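Restriction endonuclease Hpy99I (PDB 3GOX) cuts double-stranded DNA at a specific pseudopalindromic target as a type II restriction endonuclease of the beta-beta-alpha-Me class. Local coordinates at residues Lys21-Gly25 with Asn26-Asn30; Ile66-Gly70 with Lys71-Lys75; Glu109-Lys112 with Asn113-Gly116; Glu168-Asp172 with Ser173-Gly177; Lys182-Pro185 with Lys186-Glu189. One frame throughout, in Å; residues are numbered along the deposited sequence.

Contact 1 (Lys21-Gly25 with Asn26-Asn30); sequences KNQLG and NIVPN
One face of the Gln23 carboxamide lies over the opposite limb of a tight turn. Ile27 O sits beneath CD of Gln23 at 3.6 Å, and Val28 CA is under the same face. Pro29 CD lies toward that face too, 3.6 Å from Gln23 OE1. At the amide edge, Gly25 O lies in plane and takes a nearly straight 2.9 Å bond from Gln23 NE2. A water on NE2 also donates to Asn26 O. The bend at chi2 (84°) folds the Gln23 chain back over the turn.

Leu24 to Ile27 is a type II' beta turn, with Gly25 at the position of positive phi. Leu24 and Ile27 form an antiparallel hydrogen-bonded pair. Leu24 N gives a 2.9 Å bond to Ile27 O, and Ile27 N returns one to Leu24 O. Their CB atoms are 4.1 Å apart, and both side chains pack on Phe47 and strand 52-57. Farther down, Pro29 CG rests on Asn22 C at 3.7 Å, and a water joins Lys21 O to Asn30 OD1. Asn22 ND2 is hydrogen-bonded to Glu60.

The turn thus closes on backbone bonds, with apolar groups facing the SH3-like sheet. The Gln23 amide supplies a further polar tie.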
# COMPACT_ATOMS: atom_id res chain seq x y z
N LYS A 21 -23.30 21.46 16.07
CA LYS A 21 -23.02 22.89 16.05
C LYS A 21 -22.18 23.32 17.25
O LYS A 21 -21.37 24.23 17.13
CB LYS A 21 -24.32 23.70 16.05
CG LYS A 21 -25.12 23.59 14.78
CD LYS A 21 -26.44 24.38 14.87
CE LYS A 21 -26.22 25.85 14.60
NZ LYS A 21 -27.49 26.50 14.16
N ASN A 22 -22.41 22.69 18.39
CA ASN A 22 -21.79 23.05 19.66
C ASN A 22 -21.33 21.79 20.36
O ASN A 22 -21.48 20.69 19.84
CB ASN A 22 -22.80 23.79 20.55
CG ASN A 22 -23.62 24.81 19.79
OD1 ASN A 22 -23.08 25.77 19.25
ND2 ASN A 22 -24.94 24.60 19.74
N GLN A 23 -20.77 21.94 21.56
CA GLN A 23 -20.35 20.81 22.38
C GLN A 23 -21.55 20.03 22.89
O GLN A 23 -22.47 20.60 23.50
CB GLN A 23 -19.54 21.30 23.59
CG GLN A 23 -18.80 20.18 24.35
CD GLN A 23 -17.45 19.82 23.75
OE1 GLN A 23 -16.81 20.63 23.06
NE2 GLN A 23 -16.98 18.60 24.06
N LEU A 24 -21.52 18.72 22.68
CA LEU A 24 -22.54 17.82 23.18
C LEU A 24 -21.86 16.75 24.03
O LEU A 24 -21.49 15.69 23.54
CB LEU A 24 -23.31 17.20 22.00
CG LEU A 24 -24.03 18.18 21.08
CD1 LEU A 24 -24.47 17.52 19.76
CD2 LEU A 24 -25.21 18.87 21.76
N GLY A 25 -21.68 17.06 25.31
CA GLY A 25 -20.96 16.16 26.21
C GLY A 25 -19.54 15.95 25.73
O GLY A 25 -18.76 16.91 25.67
N ASN A 26 -19.22 14.71 25.34
CA ASN A 26 -17.89 14.35 24.83
C ASN A 26 -17.66 14.77 23.40
O ASN A 26 -16.52 14.71 22.92
CB ASN A 26 -17.68 12.83 24.87
CG ASN A 26 -17.70 12.26 26.25
OD1 ASN A 26 -17.17 12.85 27.19
ND2 ASN A 26 -18.28 11.06 26.38
N ILE A 27 -18.72 15.18 22.71
CA ILE A 27 -18.68 15.43 21.27
C ILE A 27 -18.35 16.89 20.99
O ILE A 27 -19.13 17.78 21.34
CB ILE A 27 -20.03 15.10 20.63
CG1 ILE A 27 -20.42 13.65 20.95
CG2 ILE A 27 -19.99 15.35 19.13
CD1 ILE A 27 -19.44 12.60 20.50
N VAL A 28 -17.22 17.13 20.33
CA VAL A 28 -16.81 18.50 20.01
C VAL A 28 -17.56 19.05 18.80
O VAL A 28 -18.07 18.29 17.96
CB VAL A 28 -15.28 18.63 19.74
CG1 VAL A 28 -14.49 18.27 21.00
CG2 VAL A 28 -14.84 17.81 18.51
N PRO A 29 -17.64 20.38 18.68
CA PRO A 29 -18.24 20.95 17.49
C PRO A 29 -17.62 20.44 16.20
O PRO A 29 -16.44 20.14 16.16
CB PRO A 29 -18.04 22.46 17.66
CG PRO A 29 -17.92 22.64 19.11
CD PRO A 29 -17.20 21.43 19.62
N ASN A 30 -18.46 20.33 15.16
CA ASN A 30 -18.07 19.89 13.81
C ASN A 30 -17.83 18.40 13.68
O ASN A 30 -17.49 17.91 12.60
CB ASN A 30 -16.87 20.68 13.27
CG ASN A 30 -17.16 22.14 13.16
OD1 ASN A 30 -18.28 22.53 12.90
ND2 ASN A 30 -16.15 22.97 13.40
O HOH W 1 -19.84 23.98 14.42
O HOH W 2 -14.64 16.87 24.24

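Contact 2 (Ile66-Gly70 with Lys71-Lys75); sequences IYRTG and KGYDK. With nucleotides of chain D.
Gly70 to Tyr73 forms a type II beta turn, closed by a 2.9 Å bond from Tyr73 N to Gly70 O. A wider loop is tied by Gly70 N, which gives an almost straight 2.8 Å bond to Lys75 O.

The Tyr73 ring lies flat on the chain at Arg68. Arg68 CA stands over the ring centre, 3.6 Å from the Tyr73 centroid and 9° off the normal, a CH-pi contact. Arg68 CG continues along the ring and reaches Tyr73 CE1 at 3.7 Å. Beyond it the chain bends at chi3, and NE pairs with Asp65. Gly70 O is at the ring edge. Tyr73 CG stands anti to its own carbonyl carbon (chi1 -57°), which swings the ring back over the preceding limb. One water bridges Thr69 O and Lys71 O. Lys71 points out of the turn, and its NZ donates to OP1 of DG4 of chain D at 2.7 Å. Asp96 and Thr102 also hold that NZ, so the turn brings a steadied positive charge to the DNA backbone.

The loop joins strand 61-63 to strand 75-77. Thr69 and Lys75 pack on Leu84 of strand 84-86, while Ile66 and Thr69 touch Val151 of the second subunit.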
# COMPACT_ATOMS: atom_id res chain seq x y z
N ILE A 66 -22.26 15.45 2.30
CA ILE A 66 -20.98 14.72 2.30
C ILE A 66 -20.27 14.77 0.94
O ILE A 66 -19.04 14.68 0.88
CB ILE A 66 -21.15 13.25 2.77
CG1 ILE A 66 -22.12 12.46 1.90
CG2 ILE A 66 -21.50 13.23 4.26
CD1 ILE A 66 -22.30 11.00 2.33
N TYR A 67 -21.03 14.91 -0.14
CA TYR A 67 -20.45 14.94 -1.48
C TYR A 67 -19.90 16.29 -1.90
O TYR A 67 -19.31 16.41 -2.99
CB TYR A 67 -21.45 14.41 -2.50
CG TYR A 67 -21.89 13.00 -2.17
CD1 TYR A 67 -20.96 11.96 -2.11
CD2 TYR A 67 -23.20 12.72 -1.85
CE1 TYR A 67 -21.37 10.66 -1.79
CE2 TYR A 67 -23.60 11.43 -1.54
CZ TYR A 67 -22.69 10.42 -1.50
OH TYR A 67 -23.15 9.16 -1.17
N ARG A 68 -20.07 17.31 -1.06
CA ARG A 68 -19.39 18.58 -1.24
C ARG A 68 -18.39 18.80 -0.11
O ARG A 68 -18.27 19.90 0.44
CB ARG A 68 -20.40 19.73 -1.34
CG ARG A 68 -21.16 19.71 -2.67
CD ARG A 68 -22.01 20.92 -2.89
NE ARG A 68 -23.22 20.87 -2.08
CZ ARG A 68 -23.95 21.92 -1.75
NH1 ARG A 68 -23.59 23.14 -2.14
NH2 ARG A 68 -25.05 21.77 -1.02
N THR A 69 -17.69 17.72 0.20
CA THR A 69 -16.53 17.73 1.10
C THR A 69 -15.43 16.93 0.42
O THR A 69 -15.70 16.10 -0.46
CB THR A 69 -16.83 17.11 2.50
OG1 THR A 69 -16.99 15.70 2.39
CG2 THR A 69 -18.07 17.73 3.15
N GLY A 70 -14.18 17.19 0.83
CA GLY A 70 -13.02 16.44 0.36
C GLY A 70 -12.37 17.12 -0.82
O GLY A 70 -12.46 18.34 -0.99
N LYS A 71 -11.72 16.33 -1.66
CA LYS A 71 -11.03 16.86 -2.82
C LYS A 71 -11.95 17.74 -3.66
O LYS A 71 -13.03 17.33 -4.06
CB LYS A 71 -10.48 15.72 -3.67
CG LYS A 71 -9.73 16.20 -4.91
CD LYS A 71 -9.12 15.06 -5.72
CE LYS A 71 -7.71 14.77 -5.25
NZ LYS A 71 -7.05 13.74 -6.09
N GLY A 72 -11.50 18.96 -3.91
CA GLY A 72 -12.25 19.91 -4.73
C GLY A 72 -13.06 20.91 -3.92
O GLY A 72 -13.72 21.79 -4.49
N TYR A 73 -13.02 20.75 -2.59
CA TYR A 73 -13.85 21.55 -1.66
C TYR A 73 -13.02 22.16 -0.53
O TYR A 73 -11.86 21.80 -0.35
CB TYR A 73 -15.03 20.71 -1.12
CG TYR A 73 -15.90 20.17 -2.23
CD1 TYR A 73 -16.91 20.94 -2.78
CD2 TYR A 73 -15.68 18.91 -2.78
CE1 TYR A 73 -17.69 20.48 -3.83
CE2 TYR A 73 -16.45 18.44 -3.83
CZ TYR A 73 -17.45 19.23 -4.36
OH TYR A 73 -18.26 18.81 -5.41
N ASP A 74 -13.63 23.09 0.20
CA ASP A 74 -12.98 23.87 1.26
C ASP A 74 -12.73 23.07 2.53
O ASP A 74 -11.81 23.39 3.29
CB ASP A 74 -13.86 25.08 1.65
CG ASP A 74 -13.68 26.29 0.73
OD1 ASP A 74 -12.99 26.21 -0.31
OD2 ASP A 74 -14.26 27.35 1.05
N LYS A 75 -13.57 22.05 2.77
CA LYS A 75 -13.55 21.27 4.00
C LYS A 75 -13.56 19.80 3.67
O LYS A 75 -13.97 19.39 2.59
CB LYS A 75 -14.75 21.60 4.89
CG LYS A 75 -14.84 23.08 5.28
CD LYS A 75 -16.14 23.39 6.02
CE LYS A 75 -16.20 24.85 6.47
NZ LYS A 75 -17.47 25.18 7.17
P DG D 4 -7.34 9.97 -6.03
OP1 DG D 4 -8.09 11.23 -5.78
OP2 DG D 4 -5.94 10.04 -6.53
O5' DG D 4 -7.36 9.13 -4.68
C5' DG D 4 -8.58 8.58 -4.19
C4' DG D 4 -8.34 7.60 -3.07
O4' DG D 4 -7.50 6.52 -3.54
C3' DG D 4 -7.63 8.14 -1.83
O3' DG D 4 -8.00 7.32 -0.71
C2' DG D 4 -6.17 7.92 -2.19
C1' DG D 4 -6.22 6.58 -2.90
N9 DG D 4 -5.20 6.37 -3.92
C8 DG D 4 -4.83 7.24 -4.92
N7 DG D 4 -3.93 6.74 -5.73
C5 DG D 4 -3.70 5.46 -5.23
C6 DG D 4 -2.83 4.43 -5.71
O6 DG D 4 -2.10 4.43 -6.71
N1 DG D 4 -2.89 3.31 -4.89
C2 DG D 4 -3.68 3.17 -3.77
N2 DG D 4 -3.59 2.01 -3.11
N3 DG D 4 -4.50 4.12 -3.33
C4 DG D 4 -4.46 5.22 -4.11
O HOH W 3 -21.14 17.05 -5.23
O HOH W 4 -16.66 21.59 2.03
O HOH W 5 -14.69 15.28 -3.01

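Contact 3 (Glu109-Lys112 with Asn113-Gly116); sequences ECRK and NIDG. With ZN (zinc ion), chain E; nucleotides of chain D.
Helix 108-115 carries one ligand of a four-cysteine zinc site and a DNA phosphate contact, and in its last turns Arg111 meets Ile114 and Asp115. Cys110 SG binds the zinc ion at 2.3 Å, with Cys78, Cys81 and Cys107 completing the site.

Bends at chi2 (-67°) and chi3 (-55°) curl the Arg111 guanidinium back toward Ile114 and Asp115. NH1 and NH2 of Arg111 both donate to OP2 of DG7 of chain D, each at 2.9 Å. This phosphate oxygen lies at the edge of the guanidinium. Ile114 CG2 packs on one face, 3.7 Å from Arg111 NH1. Asp115 OD1 and Arg111 NH2 form a salt bridge at 3.0 Å. Its hydrogen bond is weak, with the carboxylate turned 74° from the guanidinium plane. A water links Arg111 NE to Asp115 OD2. Phosphate and aspartate together probably hold the guanidinium in one rotation.

Asp115 N bonds Arg111 O at 2.7 Å. Gly116 N still bonds Lys112 O at 3.1 Å, although Gly116 has left helical angles with positive phi. Lys112 NZ forms a salt bridge with Glu109 OE2 one turn back.

Arg111 and Ile114 pack on Ser106 in the loop after strand 101-103. Helix 121-128 follows in the chain.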
# COMPACT_ATOMS: atom_id res chain seq x y z
N GLU A 109 -3.95 16.33 13.32
CA GLU A 109 -4.05 15.89 14.71
C GLU A 109 -4.05 14.36 14.82
O GLU A 109 -3.34 13.80 15.65
CB GLU A 109 -5.27 16.49 15.40
CG GLU A 109 -5.15 17.99 15.62
CD GLU A 109 -3.90 18.37 16.37
OE1 GLU A 109 -3.71 17.84 17.50
OE2 GLU A 109 -3.10 19.17 15.84
N CYS A 110 -4.83 13.69 13.99
CA CYS A 110 -4.93 12.23 14.05
C CYS A 110 -3.64 11.58 13.54
O CYS A 110 -3.28 10.50 13.99
CB CYS A 110 -6.16 11.73 13.28
SG CYS A 110 -7.75 12.11 14.10
N ARG A 111 -2.92 12.25 12.64
CA ARG A 111 -1.64 11.73 12.14
C ARG A 111 -0.59 11.69 13.24
O ARG A 111 0.33 10.87 13.16
CB ARG A 111 -1.11 12.54 10.97
CG ARG A 111 -1.87 12.35 9.65
CD ARG A 111 -1.74 10.97 9.00
NE ARG A 111 -0.36 10.57 8.81
CZ ARG A 111 0.01 9.39 8.34
NH1 ARG A 111 -0.87 8.49 7.93
NH2 ARG A 111 1.31 9.12 8.26
N LYS A 112 -0.72 12.53 14.26
CA LYS A 112 0.25 12.49 15.38
C LYS A 112 0.31 11.12 16.06
O LYS A 112 1.38 10.62 16.41
CB LYS A 112 -0.08 13.56 16.42
CG LYS A 112 0.17 14.95 15.93
CD LYS A 112 -0.13 15.99 17.01
CE LYS A 112 0.03 17.42 16.50
NZ LYS A 112 -0.73 18.41 17.34
N ASN A 113 -0.86 10.51 16.20
CA ASN A 113 -1.01 9.21 16.83
C ASN A 113 -0.62 8.06 15.89
O ASN A 113 -0.20 7.00 16.34
CB ASN A 113 -2.45 9.07 17.32
CG ASN A 113 -2.86 10.23 18.20
OD1 ASN A 113 -3.66 11.09 17.80
ND2 ASN A 113 -2.28 10.29 19.39
N ILE A 114 -0.82 8.26 14.60
CA ILE A 114 -0.41 7.29 13.59
C ILE A 114 1.11 7.31 13.40
O ILE A 114 1.74 6.24 13.32
CB ILE A 114 -1.12 7.56 12.25
CG1 ILE A 114 -2.60 7.21 12.37
CG2 ILE A 114 -0.46 6.74 11.14
CD1 ILE A 114 -3.47 7.79 11.27
N ASP A 115 1.70 8.50 13.37
CA ASP A 115 3.15 8.65 13.23
C ASP A 115 3.93 8.19 14.48
O ASP A 115 5.03 7.65 14.36
CB ASP A 115 3.50 10.11 12.94
CG ASP A 115 3.12 10.56 11.55
OD1 ASP A 115 2.97 9.70 10.65
OD2 ASP A 115 2.97 11.78 11.35
N GLY A 116 3.37 8.42 15.66
CA GLY A 116 4.04 8.04 16.91
C GLY A 116 5.41 8.65 17.05
O GLY A 116 5.62 9.82 16.71
ZN ZN E . -8.81 13.56 12.60
P DG D 7 1.47 4.94 7.87
OP1 DG D 7 1.24 4.41 9.24
OP2 DG D 7 1.09 6.33 7.54
O5' DG D 7 3.02 4.77 7.55
C5' DG D 7 3.62 3.48 7.58
C4' DG D 7 5.03 3.53 7.05
O4' DG D 7 5.00 4.08 5.71
C3' DG D 7 6.01 4.41 7.83
O3' DG D 7 7.33 3.90 7.63
C2' DG D 7 5.85 5.75 7.14
C1' DG D 7 5.66 5.35 5.68
N9 DG D 7 4.84 6.27 4.90
C8 DG D 7 3.83 7.09 5.38
N7 DG D 7 3.32 7.86 4.46
C5 DG D 7 4.01 7.54 3.30
C6 DG D 7 3.91 8.07 1.99
O6 DG D 7 3.19 8.99 1.58
N1 DG D 7 4.79 7.44 1.11
C2 DG D 7 5.66 6.44 1.45
N2 DG D 7 6.42 5.96 0.45
N3 DG D 7 5.79 5.95 2.68
C4 DG D 7 4.94 6.54 3.55
O HOH W 6 1.78 12.61 9.03
O HOH W 7 3.81 11.82 16.43

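Contact 4 (Glu168-Asp172 with Ser173-Gly177); sequences EWICD and SCNTG. With ZN (zinc ion), chain F; NA (sodium ion), chain G; nucleotides of chain D; nucleotides of chain C.
Cys171 and Cys174 turn their sulfurs to one zinc ion where strand 166-171 runs into helix 172-180, the second strand and the helix of the beta-beta-alpha-Me finger. Cys140 and Cys143 complete the site. The two sulfurs, Cys171 SG and Cys174 SG, are 3.7 Å apart. Cys171 is also the N-cap. Its SG lies between its own backbone N and carbonyl carbon (chi1 78°), where it accepts from Cys174 N at 3.4 Å. The sulfur therefore caps the helix while it binds the metal.

Strand and helix are nearly perpendicular, at 99°. Ile170 points at the helix and crosses Asn175 at about a right angle, with Ile170 CD1 3.7 Å from Asn175 CA. The methyl packs on the CA and CB of Asn175, behind its amide. Asn175 OD1 binds the sodium ion at 2.3 Å, as does Asp158. O3' of DG7 of chain D and a DNA phosphate are further ligands. The ion probably marks the position of the catalytic metal.

Asp172 faces the DNA bases. Its OD1 accepts from N2 of DG7 of chain D at 3.1 Å, on the minor-groove edge. A water lies between Asp172 OD2 and N2 of DG4 of chain C, accepting from N2. The Asp172 backbone O receives Thr176 N at 3.0 Å. Thr176 OG1 also binds Arg180 of the second subunit.

Asn175 ND2 donates to O3' of DG7 of chain D at 2.7 Å, and a water that accepts from the same ND2 also lies 2.8 Å from Asp172 OD1.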
# COMPACT_ATOMS: atom_id res chain seq x y z
N GLU A 168 14.45 -3.16 10.61
CA GLU A 168 15.38 -3.54 9.54
C GLU A 168 15.17 -2.73 8.28
O GLU A 168 14.15 -2.02 8.13
CB GLU A 168 15.26 -5.04 9.21
CG GLU A 168 15.58 -5.93 10.41
CD GLU A 168 15.27 -7.41 10.21
OE1 GLU A 168 15.22 -7.88 9.05
OE2 GLU A 168 15.11 -8.11 11.23
N TRP A 169 16.15 -2.82 7.39
CA TRP A 169 16.01 -2.37 6.02
C TRP A 169 15.07 -3.33 5.31
O TRP A 169 15.33 -4.53 5.25
CB TRP A 169 17.36 -2.31 5.31
CG TRP A 169 18.19 -1.14 5.74
CD1 TRP A 169 19.11 -1.11 6.75
CD2 TRP A 169 18.16 0.18 5.17
NE1 TRP A 169 19.66 0.15 6.84
CE2 TRP A 169 19.10 0.96 5.88
CE3 TRP A 169 17.45 0.77 4.12
CZ2 TRP A 169 19.34 2.30 5.58
CZ3 TRP A 169 17.68 2.10 3.82
CH2 TRP A 169 18.62 2.85 4.55
N ILE A 170 13.98 -2.78 4.78
CA ILE A 170 12.96 -3.55 4.08
C ILE A 170 12.53 -2.76 2.83
O ILE A 170 12.82 -1.56 2.69
CB ILE A 170 11.70 -3.86 4.98
CG1 ILE A 170 11.00 -2.58 5.44
CG2 ILE A 170 12.10 -4.73 6.19
CD1 ILE A 170 9.71 -2.85 6.23
N CYS A 171 11.81 -3.42 1.91
CA CYS A 171 11.34 -2.71 0.72
C CYS A 171 10.17 -1.77 1.07
O CYS A 171 9.45 -1.99 2.03
CB CYS A 171 11.02 -3.67 -0.42
SG CYS A 171 9.44 -4.56 -0.27
N ASP A 172 10.05 -0.71 0.28
CA ASP A 172 8.99 0.30 0.46
C ASP A 172 7.61 -0.34 0.36
O ASP A 172 6.69 0.06 1.07
CB ASP A 172 9.18 1.42 -0.58
CG ASP A 172 8.13 2.53 -0.51
OD1 ASP A 172 8.26 3.44 0.33
OD2 ASP A 172 7.21 2.55 -1.36
N SER A 173 7.46 -1.32 -0.51
CA SER A 173 6.18 -2.04 -0.64
C SER A 173 5.78 -2.67 0.69
O SER A 173 4.65 -2.48 1.17
CB SER A 173 6.31 -3.08 -1.74
OG SER A 173 5.16 -3.88 -1.88
N CYS A 174 6.68 -3.42 1.31
CA CYS A 174 6.41 -4.03 2.61
C CYS A 174 6.18 -2.99 3.69
O CYS A 174 5.28 -3.15 4.52
CB CYS A 174 7.56 -4.96 3.02
SG CYS A 174 7.50 -6.54 2.13
N ASN A 175 6.98 -1.94 3.71
CA ASN A 175 6.87 -0.91 4.74
C ASN A 175 5.48 -0.24 4.71
O ASN A 175 4.85 -0.03 5.75
CB ASN A 175 7.96 0.14 4.58
CG ASN A 175 8.00 1.11 5.73
OD1 ASN A 175 8.14 0.71 6.87
ND2 ASN A 175 7.90 2.40 5.43
N THR A 176 5.01 0.06 3.50
CA THR A 176 3.72 0.71 3.34
C THR A 176 2.56 -0.28 3.53
O THR A 176 1.42 0.14 3.75
CB THR A 176 3.64 1.46 2.00
OG1 THR A 176 3.97 0.59 0.90
CG2 THR A 176 4.57 2.67 2.03
N GLY A 177 2.86 -1.58 3.47
CA GLY A 177 1.93 -2.62 3.88
C GLY A 177 1.79 -2.73 5.39
O GLY A 177 0.68 -2.88 5.92
ZN ZN F . 9.50 -6.57 0.93
NA NA G . 7.72 1.51 8.99
P DG D 7 1.47 4.94 7.87
OP1 DG D 7 1.24 4.41 9.24
OP2 DG D 7 1.09 6.33 7.54
O5' DG D 7 3.02 4.77 7.55
C5' DG D 7 3.62 3.48 7.58
C4' DG D 7 5.03 3.53 7.05
O4' DG D 7 5.00 4.08 5.71
C3' DG D 7 6.01 4.41 7.83
O3' DG D 7 7.33 3.90 7.63
C2' DG D 7 5.85 5.75 7.14
C1' DG D 7 5.66 5.35 5.68
N9 DG D 7 4.84 6.27 4.90
C8 DG D 7 3.83 7.09 5.38
N7 DG D 7 3.32 7.86 4.46
C5 DG D 7 4.01 7.54 3.30
C6 DG D 7 3.91 8.07 1.99
O6 DG D 7 3.19 8.99 1.58
N1 DG D 7 4.79 7.44 1.11
C2 DG D 7 5.66 6.44 1.45
N2 DG D 7 6.42 5.96 0.45
N3 DG D 7 5.79 5.95 2.68
C4 DG D 7 4.94 6.54 3.55
P DG C 4 7.59 7.52 -8.61
OP1 DG C 4 8.39 7.49 -9.87
OP2 DG C 4 6.21 8.06 -8.63
O5' DG C 4 7.56 6.03 -8.03
C5' DG C 4 8.76 5.43 -7.56
C4' DG C 4 8.47 4.15 -6.80
O4' DG C 4 7.61 4.43 -5.67
C3' DG C 4 7.76 3.05 -7.57
O3' DG C 4 8.08 1.80 -6.95
C2' DG C 4 6.30 3.40 -7.34
C1' DG C 4 6.32 3.84 -5.88
N9 DG C 4 5.32 4.83 -5.50
C8 DG C 4 4.97 5.97 -6.19
N7 DG C 4 4.08 6.70 -5.57
C5 DG C 4 3.81 5.99 -4.40
C6 DG C 4 2.95 6.30 -3.31
O6 DG C 4 2.23 7.30 -3.14
N1 DG C 4 2.97 5.30 -2.35
C2 DG C 4 3.73 4.16 -2.41
N2 DG C 4 3.60 3.30 -1.38
N3 DG C 4 4.56 3.87 -3.40
C4 DG C 4 4.55 4.83 -4.36
O HOH W 8 5.12 0.81 -2.20
O HOH W 9 7.77 3.81 3.02
O HOH W 10 5.53 0.75 8.73
O HOH W 11 6.92 2.13 11.23

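Contact 5 (Lys182-Pro185 with Lys186-Glu189); sequences KDNP and KFLE
Lys182 lays its extended chain over one face of the Phe187 ring. CE of Lys182 is 3.9 Å from the Phe187 centroid in a CH-pi contact, shifted toward the rim. Next to it Lys182 CD comes to 3.4 Å from Phe187 CE2. The opposite face is met by Lys186 CD, so the ring is sandwiched between two lysine chains. Asn184 CB lies at the ring edge, and the Asn184 amide is turned 81° from the ring plane. Lys182 NZ passes on to the carbonyl of Cys143 in the second subunit.

Asn184 is the N-cap of helix 185-197. Its CG stands anti to the backbone N (chi1 -173°), which brings OD1 round to Lys186 N at 2.9 Å. The donor sits above the carbonyl plane of that amide. The Asn184 backbone O takes Phe187 N at 3.0 Å and, weakly, Leu188 N. Pro185 follows in the first turn, and its O accepts from Glu189 N at 2.9 Å. Leu188 CD1 lies 4.0 Å from Pro185 CA. Leu188 also meets Val191 of the second subunit.

Lys182, with positive phi, is the C-prime residue of a Schellman motif ending helix 172-180. The whole is a short helix-to-helix link, a Schellman stop followed by an Asn N-cap and proline start.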
# COMPACT_ATOMS: atom_id res chain seq x y z
N LYS A 182 -1.40 -0.97 10.68
CA LYS A 182 -1.06 -0.20 11.88
C LYS A 182 0.17 -0.74 12.61
O LYS A 182 0.33 -0.52 13.81
CB LYS A 182 -2.27 -0.11 12.83
CG LYS A 182 -3.59 0.21 12.14
CD LYS A 182 -4.77 0.30 13.11
CE LYS A 182 -6.13 0.02 12.41
NZ LYS A 182 -7.32 0.29 13.30
N ASP A 183 1.05 -1.42 11.87
CA ASP A 183 2.25 -2.06 12.46
C ASP A 183 1.87 -2.95 13.65
O ASP A 183 2.65 -3.13 14.58
CB ASP A 183 3.29 -1.02 12.95
CG ASP A 183 3.93 -0.21 11.83
OD1 ASP A 183 3.50 -0.27 10.66
OD2 ASP A 183 4.89 0.53 12.16
N ASN A 184 0.67 -3.53 13.61
CA ASN A 184 0.08 -4.17 14.79
C ASN A 184 -0.25 -5.63 14.48
O ASN A 184 -1.07 -5.89 13.61
CB ASN A 184 -1.17 -3.40 15.23
CG ASN A 184 -1.75 -3.90 16.54
OD1 ASN A 184 -1.47 -5.02 16.97
ND2 ASN A 184 -2.57 -3.07 17.17
N PRO A 185 0.40 -6.58 15.17
CA PRO A 185 0.12 -8.00 14.95
C PRO A 185 -1.35 -8.40 15.09
O PRO A 185 -1.78 -9.36 14.46
CB PRO A 185 0.95 -8.69 16.03
CG PRO A 185 2.06 -7.76 16.30
CD PRO A 185 1.45 -6.40 16.19
N LYS A 186 -2.11 -7.69 15.92
CA LYS A 186 -3.56 -7.90 16.04
C LYS A 186 -4.24 -7.91 14.66
O LYS A 186 -5.04 -8.79 14.36
CB LYS A 186 -4.20 -6.83 16.93
CG LYS A 186 -5.73 -6.75 16.86
CD LYS A 186 -6.26 -5.58 17.67
CE LYS A 186 -7.75 -5.43 17.49
NZ LYS A 186 -8.27 -4.21 18.18
N PHE A 187 -3.91 -6.92 13.83
CA PHE A 187 -4.57 -6.80 12.54
C PHE A 187 -4.01 -7.76 11.51
O PHE A 187 -4.71 -8.19 10.60
CB PHE A 187 -4.56 -5.33 12.06
CG PHE A 187 -5.37 -4.43 12.97
CD1 PHE A 187 -6.75 -4.55 13.04
CD2 PHE A 187 -4.74 -3.50 13.79
CE1 PHE A 187 -7.48 -3.76 13.90
CE2 PHE A 187 -5.47 -2.70 14.65
CZ PHE A 187 -6.84 -2.83 14.72
N LEU A 188 -2.74 -8.13 11.66
CA LEU A 188 -2.15 -9.14 10.80
C LEU A 188 -2.79 -10.49 11.04
O LEU A 188 -3.05 -11.25 10.10
CB LEU A 188 -0.64 -9.21 11.02
CG LEU A 188 0.09 -7.92 10.62
CD1 LEU A 188 1.50 -7.99 11.17
CD2 LEU A 188 0.08 -7.72 9.11
N GLU A 189 -3.09 -10.77 12.31
CA GLU A 189 -3.75 -12.02 12.68
C GLU A 189 -5.16 -12.04 12.10
O GLU A 189 -5.63 -13.07 11.62
CB GLU A 189 -3.77 -12.20 14.20
CG GLU A 189 -2.40 -12.50 14.82
CD GLU A 189 -1.93 -13.94 14.61
OE1 GLU A 189 -2.54 -14.68 13.81
OE2 GLU A 189 -0.93 -14.34 15.27

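The contacts follow one another along the chain without overlap. Contact 1 closes a turn of the SH3-like sheet, and contact 2, centred about 21 Å away, is a loop of the next family region. Contact 3 lies on helix 108-115. Its centre is about 22 Å from those of contacts 1 and 2. Contact 4 joins strand 166-171 to helix 172-180, and contact 5 leads into the next helix, 185-197. Contacts 4 and 5 are the closest pair, with centres about 15 Å apart. The centres of contacts 1 and 4 are about 40 Å apart. Contacts 3 and 4 hold ligands of different zinc sites. Contacts 2, 3 and 4 reach the DNA, and contacts 2, 4 and 5 touch the second subunit. DNA binding and dimer contacts are thus spread along the elongated chain.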